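Local coordinates for protein alanine racemase (Actinobacillus succinogenes, PDB 3C3K) that is of unassigned function but has a two-domain periplasmic-binding-protein-like fold, resembling the sensor portion of LacI-type regulators, and assembles as a two-chain unit, at residues G29-A34 with Y39-C44; Q118-G123 with H153-S158; L173-L178 with D186-I191. All coordinates share one frame; numbering follows the deposited sequence.

Contact 1: residues G29-A34 with Y39-C44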
loop_
_atom_site.group_PDB
_atom_site.type_symbol
_atom_site.label_atom_id
_atom_site.label_comp_id
_atom_site.label_asym_id
_atom_site.label_seq_id
_atom_site.Cartn_x
_atom_site.Cartn_y
_atom_site.Cartn_z
ATOM N N GLY B 29 -5.708 -9.411 -7.406
ATOM C CA GLY B 29 -5.987 -10.418 -8.417
ATOM C C GLY B 29 -6.242 -11.760 -7.746
ATOM O O GLY B 29 -7.121 -12.521 -8.152
ATOM N N ILE B 30 -5.489 -12.048 -6.689
ATOM C CA ILE B 30 -5.750 -13.256 -5.940
ATOM C C ILE B 30 -7.237 -13.277 -5.529
ATOM O O ILE B 30 -7.942 -14.274 -5.818
ATOM C CB ILE B 30 -4.788 -13.415 -4.731
ATOM C CG1 ILE B 30 -3.420 -13.828 -5.256
ATOM C CG2 ILE B 30 -5.280 -14.430 -3.766
ATOM C CD1 ILE B 30 -2.261 -13.700 -4.228
ATOM N N GLU B 31 -7.712 -12.191 -4.886
ATOM C CA GLU B 31 -9.062 -12.118 -4.340
ATOM C C GLU B 31 -10.095 -12.260 -5.439
ATOM O O GLU B 31 -11.108 -12.906 -5.260
ATOM C CB GLU B 31 -9.303 -10.765 -3.692
ATOM C CG GLU B 31 -8.522 -10.489 -2.448
ATOM C CD GLU B 31 -8.597 -9.006 -2.016
ATOM O OE1 GLU B 31 -8.746 -8.079 -2.880
ATOM O OE2 GLU B 31 -8.524 -8.799 -0.795
ATOM N N LYS B 32 -9.830 -11.673 -6.590
ATOM C CA LYS B 32 -10.822 -11.717 -7.663
ATOM C C LYS B 32 -11.051 -13.139 -8.078
ATOM O O LYS B 32 -12.170 -13.542 -8.156
ATOM C CB LYS B 32 -10.377 -10.924 -8.866
ATOM C CG LYS B 32 -10.792 -9.450 -8.777
ATOM C CD LYS B 32 -10.091 -8.716 -9.888
ATOM C CE LYS B 32 -10.494 -9.398 -11.216
ATOM N NZ LYS B 32 -10.157 -8.531 -12.385
ATOM N N THR B 33 -9.983 -13.885 -8.344
ATOM C CA THR B 33 -10.151 -15.284 -8.764
ATOM C C THR B 33 -10.633 -16.177 -7.666
ATOM O O THR B 33 -11.500 -16.995 -7.919
ATOM C CB THR B 33 -8.967 -15.821 -9.553
ATOM O OG1 THR B 33 -8.823 -14.972 -10.708
ATOM C CG2 THR B 33 -9.215 -17.256 -10.037
ATOM N N ALA B 34 -10.098 -16.018 -6.450
ATOM C CA ALA B 34 -10.488 -16.880 -5.325
ATOM C C ALA B 34 -11.973 -16.737 -5.028
ATOM O O ALA B 34 -12.650 -17.750 -4.869
ATOM C CB ALA B 34 -9.605 -16.609 -4.062
ATOM N N TYR B 39 -13.804 -19.177 -2.435
ATOM C CA TYR B 39 -12.777 -18.988 -1.403
ATOM C C TYR B 39 -12.713 -17.559 -0.971
ATOM O O TYR B 39 -12.922 -16.679 -1.783
ATOM C CB TYR B 39 -11.418 -19.414 -1.944
ATOM C CG TYR B 39 -11.293 -20.902 -2.072
ATOM C CD1 TYR B 39 -10.858 -21.679 -0.992
ATOM C CD2 TYR B 39 -11.561 -21.542 -3.270
ATOM C CE1 TYR B 39 -10.774 -23.047 -1.078
ATOM C CE2 TYR B 39 -11.479 -22.928 -3.360
ATOM C CZ TYR B 39 -11.052 -23.656 -2.253
ATOM O OH TYR B 39 -10.933 -25.016 -2.323
ATOM N N ARG B 40 -12.413 -17.354 0.312
ATOM C CA ARG B 40 -11.952 -16.084 0.839
ATOM C C ARG B 40 -10.469 -16.182 1.253
ATOM O O ARG B 40 -9.890 -17.272 1.324
ATOM C CB ARG B 40 -12.795 -15.674 2.070
ATOM C CG ARG B 40 -14.296 -15.786 1.871
ATOM C CD ARG B 40 -14.719 -14.712 0.900
ATOM N NE ARG B 40 -16.157 -14.680 0.715
ATOM C CZ ARG B 40 -16.823 -13.716 0.094
ATOM N NH1 ARG B 40 -16.197 -12.686 -0.474
ATOM N NH2 ARG B 40 -18.131 -13.836 -0.020
ATOM N N ILE B 41 -9.867 -15.043 1.544
ATOM C CA ILE B 41 -8.424 -14.951 1.578
ATOM C C ILE B 41 -7.940 -14.531 2.960
ATOM O O ILE B 41 -8.439 -13.567 3.523
ATOM C CB ILE B 41 -7.978 -13.895 0.505
ATOM C CG1 ILE B 41 -8.360 -14.354 -0.938
ATOM C CG2 ILE B 41 -6.528 -13.575 0.598
ATOM C CD1 ILE B 41 -7.679 -15.645 -1.342
ATOM N N LEU B 42 -6.971 -15.248 3.521
ATOM C CA LEU B 42 -6.318 -14.754 4.729
ATOM C C LEU B 42 -4.906 -14.352 4.359
ATOM O O LEU B 42 -4.222 -15.086 3.590
ATOM C CB LEU B 42 -6.283 -15.799 5.808
ATOM C CG LEU B 42 -7.488 -16.089 6.683
ATOM C CD1 LEU B 42 -7.090 -17.249 7.575
ATOM C CD2 LEU B 42 -7.928 -14.877 7.493
ATOM N N LEU B 43 -4.441 -13.216 4.863
ATOM C CA LEU B 43 -3.077 -12.754 4.577
ATOM C C LEU B 43 -2.142 -12.922 5.760
ATOM O O LEU B 43 -2.549 -12.850 6.899
ATOM C CB LEU B 43 -3.068 -11.251 4.222
ATOM C CG LEU B 43 -3.961 -10.805 3.094
ATOM C CD1 LEU B 43 -3.842 -9.299 3.063
ATOM C CD2 LEU B 43 -3.526 -11.437 1.730
ATOM N N CYS B 44 -0.865 -13.082 5.495
ATOM C CA CYS B 44 0.125 -12.974 6.566
ATOM C C CYS B 44 1.251 -12.152 6.001
ATOM O O CYS B 44 1.718 -12.420 4.873
ATOM C CB CYS B 44 0.664 -14.319 6.965
ATOM S SG CYS B 44 1.847 -14.125 8.364
#

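Contact 2: residues Q118-G123 with H153-S158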
loop_
_atom_site.group_PDB
_atom_site.type_symbol
_atom_site.label_atom_id
_atom_site.label_comp_id
_atom_site.label_asym_id
_atom_site.label_seq_id
_atom_site.Cartn_x
_atom_site.Cartn_y
_atom_site.Cartn_z
ATOM N N GLN B 118 18.099 0.268 -23.020
ATOM C CA GLN B 118 17.384 1.480 -23.421
ATOM C C GLN B 118 18.079 2.726 -22.924
ATOM O O GLN B 118 18.247 3.675 -23.665
ATOM C CB GLN B 118 15.948 1.497 -22.911
ATOM C CG GLN B 118 15.082 0.371 -23.420
ATOM C CD GLN B 118 15.363 0.032 -24.829
ATOM O OE1 GLN B 118 15.102 0.830 -25.729
ATOM N NE2 GLN B 118 15.854 -1.186 -25.059
ATOM N N LEU B 119 18.481 2.734 -21.657
ATOM C CA LEU B 119 19.321 3.816 -21.162
ATOM C C LEU B 119 20.590 4.042 -22.009
ATOM O O LEU B 119 20.911 5.166 -22.309
ATOM C CB LEU B 119 19.634 3.670 -19.663
ATOM C CG LEU B 119 18.423 3.754 -18.744
ATOM C CD1 LEU B 119 18.728 3.137 -17.372
ATOM C CD2 LEU B 119 17.917 5.202 -18.598
ATOM N N VAL B 120 21.292 2.996 -22.394
ATOM C CA VAL B 120 22.521 3.148 -23.209
ATOM C C VAL B 120 22.213 3.661 -24.605
ATOM O O VAL B 120 22.954 4.500 -25.117
ATOM C CB VAL B 120 23.286 1.807 -23.279
ATOM C CG1 VAL B 120 24.338 1.747 -24.469
ATOM C CG2 VAL B 120 23.943 1.514 -21.938
ATOM N N LYS B 121 21.090 3.227 -25.198
ATOM C CA LYS B 121 20.657 3.727 -26.481
ATOM C C LYS B 121 20.399 5.216 -26.430
ATOM O O LYS B 121 20.610 5.935 -27.400
ATOM C CB LYS B 121 19.353 3.023 -26.941
ATOM C CG LYS B 121 19.564 1.866 -27.919
ATOM C CD LYS B 121 18.235 1.235 -28.357
ATOM C CE LYS B 121 17.464 2.185 -29.280
ATOM N NZ LYS B 121 16.957 1.504 -30.540
ATOM N N SER B 122 19.875 5.689 -25.309
ATOM C CA SER B 122 19.522 7.084 -25.216
ATOM C C SER B 122 20.762 7.890 -24.874
ATOM O O SER B 122 20.657 9.080 -24.700
ATOM C CB SER B 122 18.408 7.301 -24.198
ATOM O OG SER B 122 18.948 7.325 -22.893
ATOM N N GLY B 123 21.940 7.240 -24.795
ATOM C CA GLY B 123 23.194 7.983 -24.646
ATOM C C GLY B 123 23.766 8.020 -23.229
ATOM O O GLY B 123 24.795 8.637 -23.012
ATOM N N HIS B 153 28.153 -3.692 -22.500
ATOM C CA HIS B 153 28.294 -2.439 -23.271
ATOM C C HIS B 153 29.643 -1.774 -23.031
ATOM O O HIS B 153 29.881 -0.663 -23.444
ATOM C CB HIS B 153 27.146 -1.477 -22.920
ATOM C CG HIS B 153 25.829 -1.891 -23.505
ATOM N ND1 HIS B 153 25.614 -1.988 -24.864
ATOM C CD2 HIS B 153 24.669 -2.268 -22.907
ATOM C CE1 HIS B 153 24.363 -2.367 -25.076
ATOM N NE2 HIS B 153 23.772 -2.561 -23.907
ATOM N N GLY B 154 30.515 -2.459 -22.314
ATOM C CA GLY B 154 31.843 -1.924 -22.060
ATOM C C GLY B 154 31.858 -0.627 -21.274
ATOM O O GLY B 154 32.724 0.164 -21.480
ATOM N N LEU B 155 30.854 -0.395 -20.422
ATOM C CA LEU B 155 30.780 0.800 -19.611
ATOM C C LEU B 155 31.731 0.657 -18.420
ATOM O O LEU B 155 31.807 -0.373 -17.798
ATOM C CB LEU B 155 29.328 1.094 -19.183
ATOM C CG LEU B 155 28.301 1.160 -20.360
ATOM C CD1 LEU B 155 26.868 1.340 -19.977
ATOM C CD2 LEU B 155 28.636 2.282 -21.343
ATOM N N ASP B 156 32.434 1.719 -18.074
ATOM C CA ASP B 156 33.347 1.648 -16.940
ATOM C C ASP B 156 32.640 1.866 -15.564
ATOM O O ASP B 156 33.042 1.298 -14.522
ATOM C CB ASP B 156 34.415 2.692 -17.152
ATOM C CG ASP B 156 35.646 2.464 -16.238
ATOM O OD1 ASP B 156 35.737 1.413 -15.527
ATOM O OD2 ASP B 156 36.505 3.352 -16.236
ATOM N N TYR B 157 31.564 2.635 -15.563
ATOM C CA TYR B 157 30.863 2.986 -14.323
ATOM C C TYR B 157 29.867 1.918 -13.919
ATOM O O TYR B 157 28.986 1.478 -14.727
ATOM C CB TYR B 157 30.121 4.323 -14.497
ATOM C CG TYR B 157 29.289 4.828 -13.324
ATOM C CD1 TYR B 157 29.748 5.852 -12.508
ATOM C CD2 TYR B 157 28.008 4.331 -13.086
ATOM C CE1 TYR B 157 28.976 6.335 -11.451
ATOM C CE2 TYR B 157 27.249 4.770 -12.037
ATOM C CZ TYR B 157 27.729 5.784 -11.221
ATOM O OH TYR B 157 26.952 6.258 -10.210
ATOM N N SER B 158 29.977 1.583 -12.642
ATOM C CA SER B 158 29.091 0.684 -11.985
ATOM C C SER B 158 28.845 1.241 -10.620
ATOM O O SER B 158 29.825 1.663 -9.925
ATOM C CB SER B 158 29.816 -0.638 -11.744
ATOM O OG SER B 158 28.937 -1.646 -12.008
#

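Contact 3: residues L173-L178 with D186-I191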
loop_
_atom_site.group_PDB
_atom_site.type_symbol
_atom_site.label_atom_id
_atom_site.label_comp_id
_atom_site.label_asym_id
_atom_site.label_seq_id
_atom_site.Cartn_x
_atom_site.Cartn_y
_atom_site.Cartn_z
ATOM N N LEU B 173 17.588 8.719 0.191
ATOM C CA LEU B 173 18.878 8.423 0.833
ATOM C C LEU B 173 19.890 7.617 -0.046
ATOM O O LEU B 173 21.099 7.962 -0.130
ATOM C CB LEU B 173 18.605 7.654 2.102
ATOM C CG LEU B 173 17.764 8.440 3.087
ATOM C CD1 LEU B 173 17.398 7.553 4.321
ATOM C CD2 LEU B 173 18.560 9.650 3.534
ATOM N N ALA B 174 19.421 6.532 -0.665
ATOM C CA ALA B 174 20.175 5.857 -1.686
ATOM C C ALA B 174 20.695 6.872 -2.755
ATOM O O ALA B 174 21.835 6.838 -3.163
ATOM C CB ALA B 174 19.298 4.772 -2.368
ATOM N N THR B 175 19.848 7.767 -3.220
ATOM C CA THR B 175 20.245 8.705 -4.217
ATOM C C THR B 175 21.305 9.695 -3.723
ATOM O O THR B 175 22.279 9.943 -4.414
ATOM C CB THR B 175 19.020 9.413 -4.808
ATOM O OG1 THR B 175 18.139 8.401 -5.351
ATOM C CG2 THR B 175 19.442 10.421 -5.834
ATOM N N PHE B 176 21.116 10.261 -2.555
ATOM C CA PHE B 176 22.123 11.166 -2.013
ATOM C C PHE B 176 23.467 10.435 -1.933
ATOM O O PHE B 176 24.470 10.949 -2.364
ATOM C CB PHE B 176 21.676 11.768 -0.665
ATOM C CG PHE B 176 20.608 12.854 -0.819
ATOM C CD1 PHE B 176 20.813 13.933 -1.635
ATOM C CD2 PHE B 176 19.366 12.749 -0.176
ATOM C CE1 PHE B 176 19.835 14.890 -1.782
ATOM C CE2 PHE B 176 18.411 13.731 -0.305
ATOM C CZ PHE B 176 18.620 14.764 -1.089
ATOM N N SER B 177 23.457 9.194 -1.524
ATOM C CA SER B 177 24.685 8.405 -1.431
ATOM C C SER B 177 25.381 8.260 -2.785
ATOM O O SER B 177 26.609 8.324 -2.834
ATOM C CB SER B 177 24.339 7.035 -0.870
ATOM O OG SER B 177 25.509 6.221 -0.772
ATOM N N LEU B 178 24.622 8.116 -3.890
ATOM C CA LEU B 178 25.215 7.957 -5.252
ATOM C C LEU B 178 25.718 9.263 -5.825
ATOM O O LEU B 178 26.644 9.293 -6.645
ATOM C CB LEU B 178 24.195 7.380 -6.250
ATOM C CG LEU B 178 23.621 5.972 -5.996
ATOM C CD1 LEU B 178 22.363 5.813 -6.820
ATOM C CD2 LEU B 178 24.618 4.878 -6.323
ATOM N N ASP B 186 24.645 9.496 -14.522
ATOM C CA ASP B 186 23.749 10.187 -15.405
ATOM C C ASP B 186 22.430 9.409 -15.525
ATOM O O ASP B 186 21.571 9.772 -16.337
ATOM C CB ASP B 186 24.399 10.451 -16.803
ATOM C CG ASP B 186 24.855 9.167 -17.519
ATOM O OD1 ASP B 186 24.503 8.064 -17.045
ATOM O OD2 ASP B 186 25.606 9.250 -18.544
ATOM N N ALA B 187 22.259 8.329 -14.760
ATOM C CA ALA B 187 20.997 7.592 -14.780
ATOM C C ALA B 187 20.872 6.661 -13.624
ATOM O O ALA B 187 21.907 6.136 -13.120
ATOM C CB ALA B 187 20.801 6.837 -16.079
ATOM N N ILE B 188 19.638 6.555 -13.120
ATOM C CA ILE B 188 19.354 5.781 -11.915
ATOM C C ILE B 188 18.212 4.840 -12.227
ATOM O O ILE B 188 17.110 5.264 -12.656
ATOM C CB ILE B 188 19.040 6.656 -10.651
ATOM C CG1 ILE B 188 20.299 7.411 -10.161
ATOM C CG2 ILE B 188 18.672 5.758 -9.503
ATOM C CD1 ILE B 188 20.047 8.415 -9.056
ATOM N N PHE B 189 18.507 3.552 -12.057
ATOM C CA PHE B 189 17.551 2.501 -12.248
ATOM C C PHE B 189 17.226 1.930 -10.850
ATOM O O PHE B 189 18.120 1.402 -10.201
ATOM C CB PHE B 189 18.203 1.409 -13.110
ATOM C CG PHE B 189 17.358 0.160 -13.302
ATOM C CD1 PHE B 189 15.949 0.229 -13.263
ATOM C CD2 PHE B 189 17.975 -1.071 -13.617
ATOM C CE1 PHE B 189 15.205 -0.901 -13.441
ATOM C CE2 PHE B 189 17.221 -2.225 -13.814
ATOM C CZ PHE B 189 15.833 -2.141 -13.741
ATOM N N ALA B 190 15.970 2.106 -10.394
ATOM C CA ALA B 190 15.527 1.507 -9.129
ATOM C C ALA B 190 14.627 0.315 -9.325
ATOM O O ALA B 190 13.795 0.270 -10.257
ATOM C CB ALA B 190 14.889 2.541 -8.222
ATOM N N ILE B 191 14.795 -0.623 -8.408
ATOM C CA ILE B 191 14.144 -1.939 -8.319
ATOM C C ILE B 191 12.653 -1.870 -7.872
ATOM O O ILE B 191 11.952 -2.895 -7.831
ATOM C CB ILE B 191 15.036 -2.753 -7.358
ATOM C CG1 ILE B 191 15.953 -3.695 -8.110
ATOM C CG2 ILE B 191 14.414 -3.203 -6.049
ATOM C CD1 ILE B 191 16.451 -3.108 -9.310
#

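Contact 1: residues G29-A34 with Y39-C44
I41 packs against I30, E31 and A34 where the chain turns back from helix 21-35 into strand 39-45, the second half of a beta-alpha-beta unit that begins with strand 9-15. The return is tight and nearly antiparallel: the segment axes make an angle of 153° between their N-to-C directions and approach to 7.7 Å. Most of the apolar contact can be traced along the I41 side chain. Its CB points at the helix without itself making the closest touches. CG1 sits 4.0 Å from CB of A34 and 4.1 Å from CA of E31, and it also passes obliquely beside CG of E31, so one methylene touches two neighbouring positions of the helix surface. The chain then bends, with chi2 at -62° folding CD1 back beside its own CA instead of extending it. This bend sets the methyl tip against two side chains a helical turn apart. CD1 lies 3.6 Å from CG2 of I30, whose side chain crosses that of I41 at about a right angle, and 3.5 Å from CB of A34, a pair closer than usual van der Waals contact. The carboxylate of E31 is engaged elsewhere: OE2 accepts a hydrogen bond from ND2 of N45 of the second subunit. L43 also forms backbone hydrogen bonds with that subunit, so this outermost strand of the chain's six-stranded parallel sheet takes part in the subunit interface. At the turn end, CB of Y39 rests 4.0 Å from CB of A34 before the phenol leads away to D66. The polar link between the segments lies here too: N of Y39 donates to O of A34 over 3.0 Å, with an N-H...O angle of 149°.

Contact 2: residues Q118-G123 with H153-S158
The imidazole of H153 presents one face to V120, whose CG1 stands 3.9 Å above the ring plane and almost over its centre. The line from CG1 to the centroid is only 12° off the ring normal, which identifies the contact as CH-pi. The second methyl, CG2 of V120, is displaced toward the rim of the ring, 4.0 Å from CD2 of H153. At the ring's NE2, a hydrogen bond to OD1 of D117 ties the histidine to the same helix one turn before V120 and limits how the ring can rotate. Both V120 branches are in use: a chi1 of 162° sends CG1 to the imidazole and leaves CG2 for L155, whose CD1 is 3.5 Å away as the two side chains run past each other in opposite directions. The contact thus brings the last turn of helix 108-121 against the loop that follows helix 137-152. Helix 108-121 closes in a Schellman motif with G123 at positive phi, and helix 137-152 ends in another, with G154 as its C-prime residue. Beneath this surface contact, V120 also touches I127 of strand 127-131, while L155 leans back on L150 of helix 137-152, in the loop that leads to strand 159-162.

Contact 3: residues L173-L178 with D186-I191
T175 of helix 168-179 and I188 of strand 187-190 have the nearest CA atoms, 8.3 Å apart, a gap bridged by side chains alone. I188 supplies the strand's share. Its CB points toward the helix, and a chi2 of 173° stretches the side chain so that the CD1 methyl is the atom that arrives. There it meets two residues one helical turn apart. CG2 of T175 lies 3.8 Å from CD1 of I188, the two side chains crossing at a slant, whereas L178 reaches out tip to tip, its CD1 4.1 Å from the same methyl. The contact is therefore apolar, with a single methyl set against two others. T175 can offer a methyl because CG2 is anti to the backbone N, while OG1 is beside that N and hydrogen-bonds to O of G171 in the preceding turn, satisfying the buried hydroxyl within its own helix. At the start of the strand, the carboxylate of D186 accepts hydrogen bonds from the backbone N atoms of K125 and R126, fixing this end to the approach of strand 127-131. The topology is a beta-alpha-beta crossover: strand 159-162 leads through helix 168-179 to the parallel strand 187-190, and strand 127-131 lies between the two in the sheet. The helix accordingly crosses over the middle strand, with T175 touching I130 of that strand and L178 touching R159 and S161 of the first. Helix 193-205 packs alongside through A199 and A202, and I188 pairs by backbone hydrogen bonds with A215 and V217 of the edge strand 215-217.

Contacts 1 and 3 are buried helix-on-strand packings in different parallel sheets, with centres 35 Å apart on opposite sides of the chain's centre. Contact 1 joins a helix to the strand four residues on; contact 3 uses a longer connection. Both rest on methyl packing, but only contact 1 adds a backbone hydrogen bond. Contact 2 is a surface contact between a helix end and the loop after another helix, where an aromatic face is added to an aliphatic pair. Its centre lies 15 Å from that of contact 3, and they meet where CD2 of L119 is 4.2 Å from CB of A187, placing helix 108-121 against strand 187-190. Only contact 1 is touched by the second subunit.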